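PDB 1T3Q: quinoline 2-oxidoreductase large subunit from Pseudomonas putida, which binds a molybdopterin cytosine dinucleotide and a molybdenum centre, at which quinoline is probably hydroxylated at carbon 2. Local coordinates for residues Val108-Phe111 against Val112-Val116. Sequence-based numbering, arbitrary orientation.
Sequences VTRF and VGEIV. With SO4 (sulfate ion), chain M.
E114 reaches back across the chain to the backbone N-H of R110, just before the turn, with N to OE2 at 2.7 Å and an angle of 167° at the hydrogen, nearly along the C-O axis of the carboxylate. The extended chain, with CG anti to the backbone N (chi1 -170°), carries OE2 that far; OE1 is hydrogen-bonded to Y326 OH. Residues F111 to E114 form a type II beta turn, closed by E114 N to F111 O at 3.1 Å, with G113 at its third position. The F111 ring folds back over this turn, and E114 CB lies over one face, 3.8 Å from the centroid, in a CH-pi contact. With an alanine at F111, the CB and CG of E114 would probably lose the ring that packs against them, leaving a gap beside the turn. R110 NH1 donates to O1 and NH2 to O3 of a sulfate, probably from the crystallisation liquor, both at 2.9 Å; NH1 also forms a salt bridge with D159, and NH2 bonds to Y326 OH. Beyond the turn, T109 CG2 meets V116 CG1 at 3.5 Å, while T109 OG1 is hydrogen-bonded to S50 OG. Within the hammerhead region, the turn joins two sheets: 108-109 pairs with 55-61, and 115-121 lies between 71-76 and 43-49.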
loop_
_atom_site.group_PDB
_atom_site.type_symbol
_atom_site.label_atom_id
_atom_site.label_comp_id
_atom_site.label_asym_id
_atom_site.label_seq_id
_atom_site.Cartn_x
_atom_site.Cartn_y
_atom_site.Cartn_z
ATOM N N VAL B 108 -39.539 2.966 3.364
ATOM C CA VAL B 108 -40.155 2.431 2.156
ATOM C C VAL B 108 -39.082 1.907 1.203
ATOM O O VAL B 108 -37.985 2.461 1.138
ATOM C CB VAL B 108 -40.981 3.522 1.428
ATOM C CG1 VAL B 108 -40.086 4.685 1.046
ATOM C CG2 VAL B 108 -41.657 2.945 0.198
ATOM N N THR B 109 -39.390 0.828 0.491
ATOM C CA THR B 109 -38.452 0.270 -0.481
ATOM C C THR B 109 -39.087 0.480 -1.847
ATOM O O THR B 109 -40.309 0.405 -1.981
ATOM C CB THR B 109 -38.180 -1.239 -0.238
ATOM O OG1 THR B 109 -39.391 -1.995 -0.380
ATOM C CG2 THR B 109 -37.626 -1.448 1.162
ATOM N N ARG B 110 -38.270 0.742 -2.863
ATOM C CA ARG B 110 -38.813 1.011 -4.184
ATOM C C ARG B 110 -38.437 0.052 -5.309
ATOM O O ARG B 110 -38.661 0.347 -6.479
ATOM C CB ARG B 110 -38.484 2.446 -4.569
ATOM C CG ARG B 110 -38.946 3.456 -3.513
ATOM C CD ARG B 110 -38.860 4.873 -4.034
ATOM N NE ARG B 110 -39.371 5.860 -3.088
ATOM C CZ ARG B 110 -38.647 6.449 -2.140
ATOM N NH1 ARG B 110 -39.212 7.341 -1.336
ATOM N NH2 ARG B 110 -37.361 6.158 -1.999
ATOM N N PHE B 111 -37.865 -1.090 -4.952
ATOM C CA PHE B 111 -37.536 -2.118 -5.933
ATOM C C PHE B 111 -36.944 -3.342 -5.255
ATOM O O PHE B 111 -36.273 -3.235 -4.230
ATOM C CB PHE B 111 -36.610 -1.569 -7.042
ATOM C CG PHE B 111 -35.187 -1.323 -6.616
ATOM C CD1 PHE B 111 -34.241 -2.348 -6.669
ATOM C CD2 PHE B 111 -34.777 -0.061 -6.207
ATOM C CE1 PHE B 111 -32.914 -2.117 -6.324
ATOM C CE2 PHE B 111 -33.443 0.183 -5.855
ATOM C CZ PHE B 111 -32.510 -0.845 -5.916
ATOM N N VAL B 112 -37.247 -4.514 -5.801
ATOM C CA VAL B 112 -36.727 -5.754 -5.254
ATOM C C VAL B 112 -35.218 -5.688 -5.382
ATOM O O VAL B 112 -34.692 -5.483 -6.478
ATOM C CB VAL B 112 -37.249 -6.974 -6.036
ATOM C CG1 VAL B 112 -36.583 -8.246 -5.527
ATOM C CG2 VAL B 112 -38.758 -7.074 -5.883
ATOM N N GLY B 113 -34.527 -5.842 -4.259
ATOM C CA GLY B 113 -33.078 -5.789 -4.267
ATOM C C GLY B 113 -32.507 -4.567 -3.577
ATOM O O GLY B 113 -31.307 -4.522 -3.301
ATOM N N GLU B 114 -33.343 -3.565 -3.297
ATOM C CA GLU B 114 -32.846 -2.369 -2.625
ATOM C C GLU B 114 -32.377 -2.777 -1.236
ATOM O O GLU B 114 -32.991 -3.621 -0.597
ATOM C CB GLU B 114 -33.944 -1.305 -2.514
ATOM C CG GLU B 114 -33.437 0.051 -2.052
ATOM C CD GLU B 114 -34.489 1.145 -2.178
ATOM O OE1 GLU B 114 -34.100 2.325 -2.339
ATOM O OE2 GLU B 114 -35.700 0.826 -2.114
ATOM N N ILE B 115 -31.287 -2.184 -0.767
ATOM C CA ILE B 115 -30.754 -2.526 0.543
ATOM C C ILE B 115 -31.620 -1.937 1.657
ATOM O O ILE B 115 -31.987 -0.768 1.608
ATOM C CB ILE B 115 -29.311 -2.009 0.697
ATOM C CG1 ILE B 115 -28.464 -2.463 -0.500
ATOM C CG2 ILE B 115 -28.709 -2.534 1.988
ATOM C CD1 ILE B 115 -27.086 -1.829 -0.547
ATOM N N VAL B 116 -31.949 -2.750 2.657
ATOM C CA VAL B 116 -32.760 -2.279 3.776
ATOM C C VAL B 116 -31.960 -2.335 5.072
ATOM O O VAL B 116 -32.321 -1.711 6.071
ATOM C CB VAL B 116 -34.056 -3.110 3.931
ATOM C CG1 VAL B 116 -34.851 -3.067 2.637
ATOM C CG2 VAL B 116 -33.727 -4.541 4.312
HETATM S S SO4 M . -36.713 8.510 1.146
HETATM O O1 SO4 M . -38.115 8.880 0.872
HETATM O O2 SO4 M . -36.659 7.600 2.306
HETATM O O3 SO4 M . -36.138 7.838 -0.039
HETATM O O4 SO4 M . -35.934 9.723 1.449
#